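PDB 5H2Q: phosphodiesterase from Trypanosoma brucei brucei, which belongs to the HD-type phosphodiesterase clan, an all-helical fold built round a buried metal site that here holds zinc and magnesium. Local coordinates for residues 236-247 / 297-306; 24-32 / 98-106. One frame throughout, in Å; residues are numbered along the deposited sequence.

Interaction 1 of 2, residues 236-247 / 297-306. With ZN (zinc ion), chain C; LLI ((4~{a}~{S},8~{a}~{R})-2-cycloheptyl-4-[4-methoxy-3-[2-(2-oxidanylideneimidazolidin-1-yl)ethoxy]phenyl]-4~{a},5,8,8~{a}-tetrahydrophthalazin-1-one), chain E.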
loop_
_atom_site.group_PDB
_atom_site.type_symbol
_atom_site.label_atom_id
_atom_site.label_comp_id
_atom_site.label_asym_id
_atom_site.label_seq_id
_atom_site.Cartn_x
_atom_site.Cartn_y
_atom_site.Cartn_z
ATOM N N VAL A 236 4.175 -10.481 -2.107
ATOM C CA VAL A 236 5.478 -9.819 -2.078
ATOM C C VAL A 236 5.448 -8.436 -2.739
ATOM O O VAL A 236 6.066 -7.493 -2.227
ATOM C CB VAL A 236 6.549 -10.768 -2.671
ATOM C CG1 VAL A 236 7.786 -10.017 -3.170
ATOM C CG2 VAL A 236 6.911 -11.815 -1.630
ATOM N N LEU A 237 4.671 -8.270 -3.825
ATOM C CA LEU A 237 4.585 -6.956 -4.439
ATOM C C LEU A 237 3.749 -5.975 -3.602
ATOM O O LEU A 237 4.079 -4.800 -3.543
ATOM C CB LEU A 237 4.004 -7.056 -5.857
ATOM C CG LEU A 237 4.977 -7.449 -6.922
ATOM C CD1 LEU A 237 4.252 -7.544 -8.223
ATOM C CD2 LEU A 237 6.119 -6.425 -7.051
ATOM N N MET A 238 2.663 -6.451 -2.986
ATOM C CA MET A 238 1.849 -5.621 -2.081
ATOM C C MET A 238 2.743 -5.190 -0.910
ATOM O O MET A 238 2.802 -4.009 -0.549
ATOM C CB MET A 238 0.658 -6.460 -1.571
ATOM C CG MET A 238 -0.428 -5.671 -0.837
ATOM S SD MET A 238 -1.098 -4.172 -1.638
ATOM C CE MET A 238 -1.510 -4.762 -3.270
ATOM N N LYS A 239 3.470 -6.158 -0.323
ATOM C CA LYS A 239 4.396 -5.834 0.759
ATOM C C LYS A 239 5.451 -4.818 0.305
ATOM O O LYS A 239 5.744 -3.893 1.047
ATOM C CB LYS A 239 5.085 -7.113 1.233
ATOM C CG LYS A 239 4.202 -7.926 2.152
ATOM C CD LYS A 239 4.956 -9.169 2.691
ATOM C CE LYS A 239 6.191 -8.853 3.526
ATOM N NZ LYS A 239 5.967 -7.765 4.522
ATOM N N ALA A 240 6.035 -4.991 -0.917
ATOM C CA ALA A 240 7.035 -4.085 -1.474
ATOM C C ALA A 240 6.503 -2.671 -1.621
ATOM O O ALA A 240 7.182 -1.722 -1.252
ATOM C CB ALA A 240 7.561 -4.611 -2.808
ATOM N N GLY A 241 5.267 -2.520 -2.101
ATOM C CA GLY A 241 4.700 -1.185 -2.183
ATOM C C GLY A 241 4.541 -0.569 -0.807
ATOM O O GLY A 241 4.856 0.601 -0.607
ATOM N N ASP A 242 4.129 -1.387 0.184
ATOM C CA ASP A 242 3.943 -0.902 1.557
ATOM C C ASP A 242 5.228 -0.392 2.194
ATOM O O ASP A 242 5.179 0.580 2.951
ATOM C CB ASP A 242 3.328 -1.992 2.418
ATOM C CG ASP A 242 2.048 -1.597 3.115
ATOM O OD1 ASP A 242 1.714 -0.374 3.110
ATOM O OD2 ASP A 242 1.450 -2.472 3.758
ATOM N N ILE A 243 6.370 -1.028 1.881
ATOM C CA ILE A 243 7.649 -0.606 2.461
ATOM C C ILE A 243 8.547 0.115 1.434
ATOM O O ILE A 243 9.763 0.221 1.634
ATOM C CB ILE A 243 8.377 -1.749 3.203
ATOM C CG1 ILE A 243 8.820 -2.906 2.254
ATOM C CG2 ILE A 243 7.541 -2.259 4.386
ATOM C CD1 ILE A 243 9.707 -4.025 3.036
ATOM N N SER A 244 7.941 0.647 0.347
ATOM C CA SER A 244 8.676 1.322 -0.738
ATOM C C SER A 244 9.100 2.785 -0.481
ATOM O O SER A 244 9.771 3.352 -1.336
ATOM C CB SER A 244 7.829 1.311 -2.015
ATOM O OG SER A 244 6.719 2.175 -1.812
ATOM N N ASN A 245 8.708 3.423 0.637
ATOM C CA ASN A 245 9.077 4.834 0.858
ATOM C C ASN A 245 10.601 5.024 0.864
ATOM O O ASN A 245 11.090 6.070 0.457
ATOM C CB ASN A 245 8.509 5.373 2.169
ATOM C CG ASN A 245 7.007 5.355 2.350
ATOM O OD1 ASN A 245 6.542 5.348 3.493
ATOM N ND2 ASN A 245 6.214 5.392 1.266
ATOM N N VAL A 246 11.341 4.001 1.310
ATOM C CA VAL A 246 12.812 4.071 1.360
ATOM C C VAL A 246 13.473 3.960 -0.039
ATOM O O VAL A 246 14.673 4.221 -0.144
ATOM C CB VAL A 246 13.406 3.045 2.361
ATOM C CG1 VAL A 246 12.843 3.271 3.761
ATOM C CG2 VAL A 246 13.141 1.617 1.895
ATOM N N THR A 247 12.696 3.559 -1.100
ATOM C CA THR A 247 13.202 3.355 -2.468
ATOM C C THR A 247 13.070 4.616 -3.345
ATOM O O THR A 247 13.490 4.612 -4.508
ATOM C CB THR A 247 12.463 2.175 -3.147
ATOM O OG1 THR A 247 11.135 2.573 -3.536
ATOM C CG2 THR A 247 12.447 0.891 -2.324
ATOM N N PHE A 297 15.205 0.822 10.077
ATOM C CA PHE A 297 14.151 0.325 9.192
ATOM C C PHE A 297 14.755 -0.295 7.922
ATOM O O PHE A 297 14.422 -1.426 7.574
ATOM C CB PHE A 297 13.147 1.444 8.858
ATOM C CG PHE A 297 11.967 0.981 8.030
ATOM C CD1 PHE A 297 11.121 -0.026 8.490
ATOM C CD2 PHE A 297 11.696 1.558 6.793
ATOM C CE1 PHE A 297 10.037 -0.463 7.715
ATOM C CE2 PHE A 297 10.611 1.124 6.021
ATOM C CZ PHE A 297 9.787 0.119 6.492
ATOM N N ILE A 298 15.708 0.396 7.305
ATOM C CA ILE A 298 16.418 -0.118 6.129
ATOM C C ILE A 298 17.236 -1.397 6.462
ATOM O O ILE A 298 17.028 -2.441 5.837
ATOM C CB ILE A 298 17.253 1.014 5.494
ATOM C CG1 ILE A 298 16.318 2.032 4.805
ATOM C CG2 ILE A 298 18.303 0.472 4.511
ATOM C CD1 ILE A 298 16.873 3.431 4.568
ATOM N N ASP A 299 18.097 -1.338 7.518
ATOM C CA ASP A 299 18.973 -2.460 7.870
ATOM C C ASP A 299 18.284 -3.754 8.230
ATOM O O ASP A 299 18.704 -4.805 7.748
ATOM C CB ASP A 299 19.930 -2.060 9.013
ATOM C CG ASP A 299 21.019 -1.080 8.604
ATOM O OD1 ASP A 299 21.154 -0.808 7.391
ATOM O OD2 ASP A 299 21.753 -0.609 9.490
ATOM N N PHE A 300 17.263 -3.697 9.084
ATOM C CA PHE A 300 16.574 -4.887 9.572
ATOM C C PHE A 300 15.314 -5.243 8.806
ATOM O O PHE A 300 14.801 -6.356 8.979
ATOM C CB PHE A 300 16.278 -4.748 11.076
ATOM C CG PHE A 300 17.533 -4.662 11.914
ATOM C CD1 PHE A 300 18.204 -5.814 12.310
ATOM C CD2 PHE A 300 18.078 -3.426 12.256
ATOM C CE1 PHE A 300 19.386 -5.734 13.057
ATOM C CE2 PHE A 300 19.265 -3.348 12.998
ATOM C CZ PHE A 300 19.907 -4.503 13.394
ATOM N N VAL A 301 14.787 -4.313 7.985
ATOM C CA VAL A 301 13.568 -4.628 7.236
ATOM C C VAL A 301 13.735 -4.469 5.697
ATOM O O VAL A 301 13.756 -5.476 4.992
ATOM C CB VAL A 301 12.302 -3.878 7.762
ATOM C CG1 VAL A 301 11.055 -4.291 6.986
ATOM C CG2 VAL A 301 12.091 -4.122 9.255
ATOM N N ALA A 302 13.795 -3.221 5.203
ATOM C CA ALA A 302 13.745 -2.865 3.777
ATOM C C ALA A 302 14.885 -3.402 2.915
ATOM O O ALA A 302 14.610 -4.076 1.912
ATOM C CB ALA A 302 13.630 -1.362 3.616
ATOM N N ALA A 303 16.149 -3.118 3.281
ATOM C CA ALA A 303 17.299 -3.578 2.501
ATOM C C ALA A 303 17.342 -5.107 2.330
ATOM O O ALA A 303 17.363 -5.528 1.161
ATOM C CB ALA A 303 18.612 -3.027 3.055
ATOM N N PRO A 304 17.226 -5.972 3.386
ATOM C CA PRO A 304 17.214 -7.423 3.133
ATOM C C PRO A 304 16.034 -7.854 2.268
ATOM O O PRO A 304 16.213 -8.664 1.374
ATOM C CB PRO A 304 17.133 -8.042 4.544
ATOM C CG PRO A 304 17.622 -6.973 5.448
ATOM C CD PRO A 304 17.175 -5.695 4.838
ATOM N N PHE A 305 14.836 -7.273 2.496
ATOM C CA PHE A 305 13.656 -7.623 1.702
ATOM C C PHE A 305 13.889 -7.394 0.185
ATOM O O PHE A 305 13.679 -8.321 -0.597
ATOM C CB PHE A 305 12.419 -6.847 2.200
ATOM C CG PHE A 305 11.179 -7.053 1.365
ATOM C CD1 PHE A 305 10.361 -8.154 1.566
ATOM C CD2 PHE A 305 10.852 -6.160 0.348
ATOM C CE1 PHE A 305 9.199 -8.335 0.803
ATOM C CE2 PHE A 305 9.691 -6.340 -0.418
ATOM C CZ PHE A 305 8.873 -7.421 -0.180
ATOM N N PHE A 306 14.293 -6.179 -0.213
ATOM C CA PHE A 306 14.459 -5.859 -1.638
ATOM C C PHE A 306 15.643 -6.586 -2.252
ATOM O O PHE A 306 15.513 -7.116 -3.350
ATOM C CB PHE A 306 14.558 -4.363 -1.882
ATOM C CG PHE A 306 13.228 -3.643 -1.758
ATOM C CD1 PHE A 306 12.294 -3.688 -2.792
ATOM C CD2 PHE A 306 12.940 -2.872 -0.641
ATOM C CE1 PHE A 306 11.077 -2.992 -2.690
ATOM C CE2 PHE A 306 11.718 -2.185 -0.534
ATOM C CZ PHE A 306 10.812 -2.225 -1.574
HETATM ZN ZN ZN C . -0.105 0.460 3.919
HETATM C C2 LLI E . 8.840 3.343 8.619
HETATM C C3 LLI E . 8.502 4.073 7.460
HETATM O O1 LLI E . 9.896 3.827 9.352
HETATM C C12 LLI E . 4.815 0.383 7.970
HETATM C C14 LLI E . 3.808 -0.103 9.044
HETATM C C15 LLI E . 4.400 -1.132 10.002
HETATM C C16 LLI E . 5.178 -0.757 7.005
HETATM C C17 LLI E . 3.977 -1.565 6.576
HETATM C C18 LLI E . 2.527 -0.629 8.377
HETATM C C19 LLI E . 2.831 -1.593 7.257
HETATM C C21 LLI E . 6.519 -1.754 11.187
HETATM C C22 LLI E . 7.006 -0.892 12.416
HETATM C C23 LLI E . 7.681 -2.455 10.417
HETATM C C24 LLI E . 7.783 -1.604 13.526
HETATM C C25 LLI E . 8.616 -3.396 11.174
HETATM C C26 LLI E . 9.680 -2.707 12.036
HETATM C C27 LLI E . 9.263 -1.862 13.251
HETATM C C28 LLI E . 10.286 3.102 10.529
HETATM C C29 LLI E . 11.378 3.894 11.188
HETATM C C4 LLI E . 8.043 2.278 9.017
HETATM C C5 LLI E . 7.362 3.733 6.739
HETATM C C6 LLI E . 6.904 1.936 8.290
HETATM C C7 LLI E . 6.572 2.675 7.157
HETATM O O8 LLI E . 9.366 5.081 7.124
HETATM C C9 LLI E . 8.958 6.000 6.105
HETATM C C10 LLI E . 6.060 0.802 8.734
HETATM N N11 LLI E . 6.465 0.191 9.834
HETATM N N13 LLI E . 5.735 -0.871 10.300
HETATM O O20 LLI E . 3.769 -2.081 10.438
HETATM N N30 LLI E . 10.872 5.034 11.971
HETATM C C31 LLI E . 9.704 4.931 12.849
HETATM C C32 LLI E . 11.158 6.342 11.687
HETATM C C33 LLI E . 9.562 6.351 13.382
HETATM N N34 LLI E . 10.409 7.119 12.484
HETATM O O35 LLI E . 11.995 6.720 10.878
HETATM O O HOH W 1 -0.312 -1.404 5.221
HETATM O O HOH W 2 1.203 0.922 5.617
#
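Ser244 O is gripped twice by Thr247, through its backbone N and its hydroxyl, with Thr247 OG1 2.7 Å from Ser244 O, in the carbonyl plane and on a lone pair. This bond fixes the rotation of Thr247 (chi1 75°) and leaves its methyl branch directed at helix 297-306. There Thr247 CG2 makes a CH-pi contact over one face of the Phe306 ring, 3.9 Å from the centroid. Phe305 CD2 lies over the centre of the opposite face, and Ile243 O meets the ring edge in plane.

Ile243, the first residue to leave helical angles after helix 236-242, divides its branches. Its CD1 comes within 3.6 Å of Phe305 CD2, whereas CG2 touches C16 of the fused ring of LLI and, at 3.9 Å, the edge atom CZ of Phe297. Val246 also works with two methyls: CG1 at the edge of Phe297, and CG2 only 3.5 Å from Ala302 CB, tighter than normal carbon packing. With CG anti to its backbone N (chi1 -176°), Phe297 lays one ring face on the methoxyphenyl ring of LLI, LLI C2 standing 3.7 Å above the Phe297 ring. No hydrogen bond crosses the contact; side-chain packing from helix 236-242 and the turn after it meets helix 297-306, the axes of these short segments passing at 11.2 Å with a crossing angle of -132°.

Asp242 OD1 binds zinc at 2.2 Å alongside His92, His128 and Asp129, while OD2 accepts from a zinc-bound water. Beside this metal centre, Phe297 is probably the aromatic half of the hydrophobic clamp of the phosphodiesterase pocket.

Interaction 2 of 2, residues 24-32 / 98-106; sequences VDVTDIDFD and QTIYTFLYR
The guanidinium of Arg106 meets the loop 24-32 chiefly at its edge: Thr27 O lies in its plane, Thr27 OG1 and Asp25 OD2 near it, and Asp28 OD1 over one face. Only charge acts between Asp28 OD1 and that face, since no N-H points at the aspartate oxygen. At the edge the grip is side-on, Arg106 NE reaching Thr27 O at 3.2 Å in a nearly straight bond (165°) and Arg106 NH2 reaching Thr27 OG1 at 2.9 Å. Arg106 NH2 also forms a long salt bridge to Asp25 OD2 at 3.3 Å.

The Tyr101 ring carries Tyr105 CD2 over the centre of one face and touches Thr27 CG2 obliquely. Phe31 has Val24 CG1 at its ring edge, and the Gln98 amide crosses it with the two planes 46° apart. That amide is held by two carbonyls: Gln98 NE2 donates to Val26 O at 2.9 Å and to Asp28 O at 3.0 Å, each time from above the carbonyl plane. A bend at chi2 (-85°) turns the Gln98 amide to serve both. Phe31 N reaches Asp28 O from the other face of its plane, closing the second of two successive type I turns. Between the polar ends, Ile29 CG2 packs on Thr102 CB at 3.8 Å.

Asp25 OD1 accepts from Thr27 N, an Asx turn, and from Thr27 OG1 at 2.6 Å; the same carboxylate thus pairs with Arg106 through OD2 and, through OD1, helps orient the hydroxyl that Arg106 also grips. The chemistry has two parts: a neutral amide satisfying backbone oxygens at a buried glutamine, and an exposed arginine amid two aspartates, whose positive charge would probably be stabilised there.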
loop_
_atom_site.group_PDB
_atom_site.type_symbol
_atom_site.label_atom_id
_atom_site.label_comp_id
_atom_site.label_asym_id
_atom_site.label_seq_id
_atom_site.Cartn_x
_atom_site.Cartn_y
_atom_site.Cartn_z
ATOM N N VAL A 24 2.951 15.809 -16.423
ATOM C CA VAL A 24 3.492 15.147 -15.249
ATOM C C VAL A 24 3.168 13.668 -15.424
ATOM O O VAL A 24 1.998 13.271 -15.369
ATOM C CB VAL A 24 2.905 15.707 -13.915
ATOM C CG1 VAL A 24 3.564 15.037 -12.711
ATOM C CG2 VAL A 24 3.055 17.238 -13.827
ATOM N N ASP A 25 4.201 12.866 -15.651
ATOM C CA ASP A 25 4.022 11.448 -15.877
ATOM C C ASP A 25 3.766 10.674 -14.574
ATOM O O ASP A 25 4.700 10.417 -13.810
ATOM C CB ASP A 25 5.211 10.902 -16.654
ATOM C CG ASP A 25 5.137 9.438 -17.001
ATOM O OD1 ASP A 25 4.073 8.823 -16.769
ATOM O OD2 ASP A 25 6.138 8.911 -17.529
ATOM N N VAL A 26 2.518 10.211 -14.391
ATOM C CA VAL A 26 2.132 9.464 -13.173
ATOM C C VAL A 26 2.678 8.022 -13.170
ATOM O O VAL A 26 2.526 7.323 -12.171
ATOM C CB VAL A 26 0.611 9.507 -12.896
ATOM C CG1 VAL A 26 0.140 10.949 -12.683
ATOM C CG2 VAL A 26 -0.190 8.803 -13.997
ATOM N N THR A 27 3.280 7.576 -14.277
ATOM C CA THR A 27 3.822 6.210 -14.361
ATOM C C THR A 27 5.325 6.131 -14.022
ATOM O O THR A 27 5.884 5.041 -14.028
ATOM C CB THR A 27 3.592 5.604 -15.766
ATOM O OG1 THR A 27 4.486 6.211 -16.699
ATOM C CG2 THR A 27 2.138 5.686 -16.248
ATOM N N ASP A 28 5.980 7.266 -13.808
ATOM C CA ASP A 28 7.426 7.322 -13.558
ATOM C C ASP A 28 7.864 6.887 -12.155
ATOM O O ASP A 28 7.182 7.202 -11.180
ATOM C CB ASP A 28 7.944 8.741 -13.864
ATOM C CG ASP A 28 9.423 8.754 -14.196
ATOM O OD1 ASP A 28 9.766 8.556 -15.390
ATOM O OD2 ASP A 28 10.241 8.815 -13.254
ATOM N N ILE A 29 9.048 6.221 -12.035
ATOM C CA ILE A 29 9.559 5.867 -10.713
ATOM C C ILE A 29 9.855 7.115 -9.874
ATOM O O ILE A 29 9.791 7.023 -8.650
ATOM C CB ILE A 29 10.743 4.861 -10.708
ATOM C CG1 ILE A 29 12.072 5.504 -11.198
ATOM C CG2 ILE A 29 10.391 3.575 -11.486
ATOM C CD1 ILE A 29 13.327 4.630 -10.920
ATOM N N ASP A 30 10.141 8.274 -10.520
ATOM C CA ASP A 30 10.429 9.547 -9.846
ATOM C C ASP A 30 9.211 10.405 -9.587
ATOM O O ASP A 30 9.355 11.571 -9.169
ATOM C CB ASP A 30 11.493 10.356 -10.623
ATOM C CG ASP A 30 12.892 9.768 -10.611
ATOM O OD1 ASP A 30 13.099 8.744 -9.946
ATOM O OD2 ASP A 30 13.784 10.345 -11.269
ATOM N N PHE A 31 8.000 9.863 -9.855
ATOM C CA PHE A 31 6.783 10.634 -9.652
ATOM C C PHE A 31 6.756 11.117 -8.212
ATOM O O PHE A 31 7.038 10.338 -7.304
ATOM C CB PHE A 31 5.526 9.790 -9.959
ATOM C CG PHE A 31 4.261 10.542 -9.603
ATOM C CD1 PHE A 31 3.853 11.650 -10.347
ATOM C CD2 PHE A 31 3.484 10.151 -8.515
ATOM C CE1 PHE A 31 2.699 12.349 -10.009
ATOM C CE2 PHE A 31 2.334 10.870 -8.165
ATOM C CZ PHE A 31 1.956 11.963 -8.914
ATOM N N ASP A 32 6.471 12.400 -8.026
ATOM C CA ASP A 32 6.475 13.059 -6.717
ATOM C C ASP A 32 5.046 13.419 -6.285
ATOM O O ASP A 32 4.498 14.454 -6.682
ATOM C CB ASP A 32 7.355 14.309 -6.795
ATOM C CG ASP A 32 7.633 14.968 -5.455
ATOM O OD1 ASP A 32 6.871 14.698 -4.481
ATOM O OD2 ASP A 32 8.566 15.792 -5.389
ATOM N N GLN A 98 0.444 3.656 -7.155
ATOM C CA GLN A 98 1.384 4.201 -8.152
ATOM C C GLN A 98 2.723 3.445 -8.127
ATOM O O GLN A 98 3.281 3.118 -9.187
ATOM C CB GLN A 98 1.572 5.703 -7.927
ATOM C CG GLN A 98 2.272 6.391 -9.114
ATOM C CD GLN A 98 3.795 6.307 -9.067
ATOM O OE1 GLN A 98 4.414 6.139 -8.011
ATOM N NE2 GLN A 98 4.436 6.402 -10.231
ATOM N N THR A 99 3.241 3.178 -6.924
ATOM C CA THR A 99 4.518 2.471 -6.768
ATOM C C THR A 99 4.446 1.067 -7.325
ATOM O O THR A 99 5.309 0.678 -8.114
ATOM C CB THR A 99 4.967 2.477 -5.295
ATOM O OG1 THR A 99 5.010 3.828 -4.863
ATOM C CG2 THR A 99 6.349 1.864 -5.120
ATOM N N ILE A 100 3.399 0.309 -6.968
ATOM C CA ILE A 100 3.234 -1.052 -7.475
ATOM C C ILE A 100 3.149 -1.000 -9.012
ATOM O O ILE A 100 3.764 -1.818 -9.687
ATOM C CB ILE A 100 2.055 -1.781 -6.818
ATOM C CG1 ILE A 100 2.402 -2.105 -5.324
ATOM C CG2 ILE A 100 1.719 -3.071 -7.559
ATOM C CD1 ILE A 100 1.236 -2.593 -4.566
ATOM N N TYR A 101 2.431 -0.009 -9.557
ATOM C CA TYR A 101 2.363 0.145 -11.007
ATOM C C TYR A 101 3.810 0.202 -11.594
ATOM O O TYR A 101 4.101 -0.485 -12.580
ATOM C CB TYR A 101 1.613 1.428 -11.380
ATOM C CG TYR A 101 1.409 1.531 -12.875
ATOM C CD1 TYR A 101 2.405 2.048 -13.701
ATOM C CD2 TYR A 101 0.227 1.095 -13.463
ATOM C CE1 TYR A 101 2.236 2.101 -15.086
ATOM C CE2 TYR A 101 0.050 1.133 -14.845
ATOM C CZ TYR A 101 1.049 1.652 -15.651
ATOM O OH TYR A 101 0.844 1.748 -17.009
ATOM N N THR A 102 4.710 0.968 -10.956
ATOM C CA THR A 102 6.097 1.029 -11.439
ATOM C C THR A 102 6.796 -0.299 -11.324
ATOM O O THR A 102 7.611 -0.606 -12.202
ATOM C CB THR A 102 6.927 2.141 -10.800
ATOM O OG1 THR A 102 7.208 1.801 -9.447
ATOM C CG2 THR A 102 6.270 3.539 -10.903
ATOM N N PHE A 103 6.540 -1.065 -10.240
ATOM C CA PHE A 103 7.183 -2.386 -10.099
ATOM C C PHE A 103 6.728 -3.288 -11.206
ATOM O O PHE A 103 7.533 -3.984 -11.789
ATOM C CB PHE A 103 6.886 -3.029 -8.747
ATOM C CG PHE A 103 7.392 -2.282 -7.534
ATOM C CD1 PHE A 103 8.411 -1.332 -7.648
ATOM C CD2 PHE A 103 6.861 -2.536 -6.273
ATOM C CE1 PHE A 103 8.899 -0.659 -6.513
ATOM C CE2 PHE A 103 7.351 -1.863 -5.145
ATOM C CZ PHE A 103 8.350 -0.922 -5.276
ATOM N N LEU A 104 5.423 -3.250 -11.532
ATOM C CA LEU A 104 4.900 -4.083 -12.606
ATOM C C LEU A 104 5.406 -3.691 -13.974
ATOM O O LEU A 104 5.841 -4.579 -14.705
ATOM C CB LEU A 104 3.343 -4.033 -12.609
ATOM C CG LEU A 104 2.638 -4.663 -11.412
ATOM C CD1 LEU A 104 1.129 -4.342 -11.421
ATOM C CD2 LEU A 104 2.862 -6.173 -11.382
ATOM N N TYR A 105 5.346 -2.393 -14.336
ATOM C CA TYR A 105 5.579 -1.964 -15.733
ATOM C C TYR A 105 6.889 -1.234 -16.030
ATOM O O TYR A 105 7.177 -0.961 -17.206
ATOM C CB TYR A 105 4.377 -1.149 -16.216
ATOM C CG TYR A 105 3.104 -1.978 -16.145
ATOM C CD1 TYR A 105 2.918 -3.087 -16.974
ATOM C CD2 TYR A 105 2.149 -1.737 -15.166
ATOM C CE1 TYR A 105 1.786 -3.895 -16.863
ATOM C CE2 TYR A 105 1.008 -2.534 -15.048
ATOM C CZ TYR A 105 0.826 -3.608 -15.906
ATOM O OH TYR A 105 -0.300 -4.383 -15.804
ATOM N N ARG A 106 7.692 -0.934 -14.997
ATOM C CA ARG A 106 9.022 -0.361 -15.168
ATOM C C ARG A 106 9.999 -1.445 -14.680
ATOM O O ARG A 106 11.079 -1.576 -15.243
ATOM C CB ARG A 106 9.213 0.954 -14.391
ATOM C CG ARG A 106 8.221 2.063 -14.739
ATOM C CD ARG A 106 8.510 2.669 -16.089
ATOM N NE ARG A 106 7.769 3.911 -16.291
ATOM C CZ ARG A 106 7.983 4.746 -17.297
ATOM N NH1 ARG A 106 8.927 4.487 -18.195
ATOM N NH2 ARG A 106 7.258 5.854 -17.414
HETATM O O HOH W 3 7.082 5.918 -7.329
#

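Interaction 2 comes first along the chain and closes before interaction 1 opens; their centres lie 16 Å apart. Helix 90-105 is a bridge between them: while residues 98-106 receive the loop 24-32, other sides of the same helix pack on segment 236-247. Direct contacts prove this, with Ala240 CB 3.6 Å from Phe103 CE2 and Leu237 CD1 3.7 Å from Leu104 CD2. Helix 318-334 touches both as well, through Ile29 and Thr102 in interaction 2 and Val246 and Phe306 in interaction 1. Both helices thus connect the partly buried contact of loop 24-32 with the buried contact that holds Asp242 of the zinc site and part of the ligand pocket.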